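Local coordinates for 4-oxalmesaconate hydratase (Pseudomonas putida, PDB 5CGZ), which catalyses the zinc-dependent hydration of 4-carboxy-2-hydroxymuconate to 4-carboxy-4-hydroxy-2-oxoadipate, the third step of gallate degradation, at the interface of chains A and B. Numbering follows the deposited sequence. Chains: chain A/B, 4-oxalmesaconate hydratase.

The interface of chains A and B. Residues chain A 92, 95-96, 132, 135-136, 139, 142; chain B 42-43, 86-87, 89, 121.
Two helices of chain A, 92-105 and 122-138, receive loops of chain B in this subunit interface, part of the hexameric assembly. A salt bridge joins A:Glu132 and B:Arg89 tip to tip. A:Glu132 leaves its helix with CG anti to the backbone N (chi1 -167°) and runs on extended, so the carboxylate meets the guanidinium end-on. B:Arg89 NH2 donates to A:Glu132 OE1 at 2.8 Å, from above the carboxylate plane, while NH1 reaches the syn lone pair of OE2 at 3.0 Å. The two planes are twisted 39° apart, yet both oxygens stay close to the guanidinium plane. The B:Tyr121 ring crosses the A:Glu132 chain obliquely, its face turned to CB, which sits over the ring centre 3.9 Å from the centroid. An alanine in place of A:Glu132 would probably cost both bonds to B:Arg89 and thin the packing of CG on the B:Tyr121 ring. Beside the ion pair, B:Pro87, preceded by a cis peptide bond, wedges between the side chains of helix 92-105: its CD touches A:Phe96 CZ at 3.6 Å, and its CG meets A:Lys92 CD. Its CB also lies against one face of the B:Arg89 guanidinium, probably helping to hold it in place. B:Arg42 grips the same loop side-on, NE and NH2 both donating to the B:Tyr86 carbonyl O, while NH2 also comes against the A:Phe96 ring. A:Ile136 CD1 presses on the B:Tyr86 backbone, and A:Ile135 CG2 touches ring atom CE2 at 3.5 Å. Chain A thus offers both helices and the loop after 122-138; B:Tyr121 lies just before helix 122-138 of its own chain, where B:His123 is a zinc ligand.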
loop_
_atom_site.group_PDB
_atom_site.type_symbol
_atom_site.label_atom_id
_atom_site.label_comp_id
_atom_site.label_asym_id
_atom_site.label_seq_id
_atom_site.Cartn_x
_atom_site.Cartn_y
_atom_site.Cartn_z
ATOM N N LYS A 92 -28.378 -1.862 13.851
ATOM C CA LYS A 92 -29.019 -0.754 13.144
ATOM C C LYS A 92 -29.463 0.331 14.111
ATOM O O LYS A 92 -29.363 1.524 13.813
ATOM C CB LYS A 92 -30.217 -1.235 12.321
ATOM C CG LYS A 92 -29.820 -1.906 11.031
ATOM C CD LYS A 92 -30.803 -1.594 9.921
ATOM C CE LYS A 92 -31.952 -2.575 9.876
ATOM N NZ LYS A 92 -32.801 -2.315 8.675
ATOM N N LEU A 95 -26.685 2.573 15.137
ATOM C CA LEU A 95 -26.421 3.410 13.971
ATOM C C LEU A 95 -27.401 4.578 13.877
ATOM O O LEU A 95 -26.991 5.729 13.690
ATOM C CB LEU A 95 -26.479 2.559 12.700
ATOM C CG LEU A 95 -26.180 3.303 11.402
ATOM C CD1 LEU A 95 -24.722 3.740 11.363
ATOM C CD2 LEU A 95 -26.514 2.427 10.208
ATOM N N PHE A 96 -28.695 4.292 14.018
ATOM C CA PHE A 96 -29.713 5.346 13.956
ATOM C C PHE A 96 -29.606 6.315 15.152
ATOM O O PHE A 96 -29.805 7.526 15.004
ATOM C CB PHE A 96 -31.113 4.727 13.880
ATOM C CG PHE A 96 -31.387 3.994 12.586
ATOM C CD1 PHE A 96 -30.960 4.515 11.368
ATOM C CD2 PHE A 96 -32.063 2.784 12.586
ATOM C CE1 PHE A 96 -31.214 3.849 10.185
ATOM C CE2 PHE A 96 -32.322 2.108 11.396
ATOM C CZ PHE A 96 -31.896 2.641 10.198
ATOM N N GLU A 132 -20.551 5.743 9.029
ATOM C CA GLU A 132 -21.792 5.308 8.411
ATOM C C GLU A 132 -22.968 6.151 8.929
ATOM O O GLU A 132 -23.851 6.517 8.150
ATOM C CB GLU A 132 -22.058 3.810 8.637
ATOM C CG GLU A 132 -23.200 3.323 7.715
ATOM C CD GLU A 132 -23.467 1.830 7.778
ATOM O OE1 GLU A 132 -22.979 1.169 8.717
ATOM O OE2 GLU A 132 -24.174 1.317 6.877
ATOM N N ILE A 135 -23.241 9.312 7.006
ATOM C CA ILE A 135 -23.842 9.145 5.689
ATOM C C ILE A 135 -25.367 8.956 5.791
ATOM O O ILE A 135 -26.115 9.525 4.993
ATOM C CB ILE A 135 -23.205 7.959 4.935
ATOM C CG1 ILE A 135 -21.725 8.261 4.630
ATOM C CG2 ILE A 135 -23.982 7.655 3.653
ATOM C CD1 ILE A 135 -20.911 7.048 4.210
ATOM N N ILE A 136 -25.828 8.165 6.760
ATOM C CA ILE A 136 -27.270 8.017 6.982
ATOM C C ILE A 136 -27.904 9.394 7.196
ATOM O O ILE A 136 -28.954 9.702 6.627
ATOM C CB ILE A 136 -27.596 7.122 8.201
ATOM C CG1 ILE A 136 -26.982 5.724 8.036
ATOM C CG2 ILE A 136 -29.128 7.044 8.429
ATOM C CD1 ILE A 136 -27.360 5.037 6.744
ATOM N N ALA A 139 -28.924 11.432 4.218
ATOM C CA ALA A 139 -29.945 10.911 3.301
ATOM C C ALA A 139 -31.299 11.594 3.487
ATOM O O ALA A 139 -31.867 11.581 4.578
ATOM C CB ALA A 139 -30.095 9.407 3.480
ATOM N N TYR A 142 -33.878 9.501 4.998
ATOM C CA TYR A 142 -33.831 9.148 6.415
ATOM C C TYR A 142 -34.543 10.226 7.215
ATOM O O TYR A 142 -34.098 11.378 7.226
ATOM C CB TYR A 142 -32.393 8.986 6.921
ATOM C CG TYR A 142 -32.338 8.724 8.406
ATOM C CD1 TYR A 142 -32.799 7.517 8.931
ATOM C CD2 TYR A 142 -31.851 9.685 9.287
ATOM C CE1 TYR A 142 -32.776 7.273 10.300
ATOM C CE2 TYR A 142 -31.811 9.449 10.662
ATOM C CZ TYR A 142 -32.276 8.236 11.159
ATOM O OH TYR A 142 -32.249 7.983 12.515
ATOM N N ARG B 42 -33.813 5.322 -0.040
ATOM C CA ARG B 42 -33.581 6.303 1.023
ATOM C C ARG B 42 -32.414 7.261 0.748
ATOM O O ARG B 42 -32.484 8.444 1.095
ATOM C CB ARG B 42 -33.359 5.584 2.353
ATOM C CG ARG B 42 -34.609 4.852 2.842
ATOM C CD ARG B 42 -34.272 3.552 3.563
ATOM N NE ARG B 42 -33.452 3.770 4.752
ATOM C CZ ARG B 42 -33.940 4.063 5.954
ATOM N NH1 ARG B 42 -35.251 4.191 6.123
ATOM N NH2 ARG B 42 -33.121 4.231 6.985
ATOM N N GLY B 43 -31.346 6.772 0.120
ATOM C CA GLY B 43 -30.155 7.592 -0.048
ATOM C C GLY B 43 -29.785 8.022 -1.459
ATOM O O GLY B 43 -28.850 8.794 -1.638
ATOM N N TYR B 86 -29.260 2.339 2.944
ATOM C CA TYR B 86 -29.008 3.382 3.946
ATOM C C TYR B 86 -29.716 3.163 5.271
ATOM O O TYR B 86 -30.549 3.978 5.652
ATOM C CB TYR B 86 -29.428 4.751 3.411
ATOM C CG TYR B 86 -28.465 5.380 2.431
ATOM C CD1 TYR B 86 -28.269 4.830 1.171
ATOM C CD2 TYR B 86 -27.775 6.544 2.756
ATOM C CE1 TYR B 86 -27.405 5.406 0.261
ATOM C CE2 TYR B 86 -26.898 7.138 1.844
ATOM C CZ TYR B 86 -26.719 6.561 0.604
ATOM O OH TYR B 86 -25.862 7.138 -0.310
ATOM N N PRO B 87 -29.369 2.088 5.992
ATOM C CA PRO B 87 -28.299 1.148 5.658
ATOM C C PRO B 87 -28.792 -0.106 4.962
ATOM O O PRO B 87 -29.854 -0.642 5.300
ATOM C CB PRO B 87 -27.735 0.780 7.032
ATOM C CG PRO B 87 -28.998 0.729 7.887
ATOM C CD PRO B 87 -29.899 1.846 7.347
ATOM N N ARG B 89 -28.315 -3.970 4.806
ATOM C CA ARG B 89 -27.815 -5.058 5.647
ATOM C C ARG B 89 -28.221 -6.398 5.046
ATOM O O ARG B 89 -29.324 -6.532 4.533
ATOM C CB ARG B 89 -28.353 -4.940 7.082
ATOM C CG ARG B 89 -27.818 -3.736 7.867
ATOM C CD ARG B 89 -26.314 -3.885 8.148
ATOM N NE ARG B 89 -25.795 -2.827 9.018
ATOM C CZ ARG B 89 -25.186 -1.727 8.580
ATOM N NH1 ARG B 89 -25.015 -1.531 7.278
ATOM N NH2 ARG B 89 -24.748 -0.817 9.446
ATOM N N TYR B 121 -21.500 3.188 2.259
ATOM C CA TYR B 121 -21.219 1.891 2.871
ATOM C C TYR B 121 -21.949 0.741 2.170
ATOM O O TYR B 121 -21.494 -0.404 2.209
ATOM C CB TYR B 121 -21.577 1.922 4.368
ATOM C CG TYR B 121 -20.405 2.329 5.236
ATOM C CD1 TYR B 121 -19.808 3.575 5.089
ATOM C CD2 TYR B 121 -19.887 1.464 6.191
ATOM C CE1 TYR B 121 -18.721 3.946 5.865
ATOM C CE2 TYR B 121 -18.805 1.829 6.977
ATOM C CZ TYR B 121 -18.226 3.067 6.808
ATOM O OH TYR B 121 -17.144 3.423 7.579
#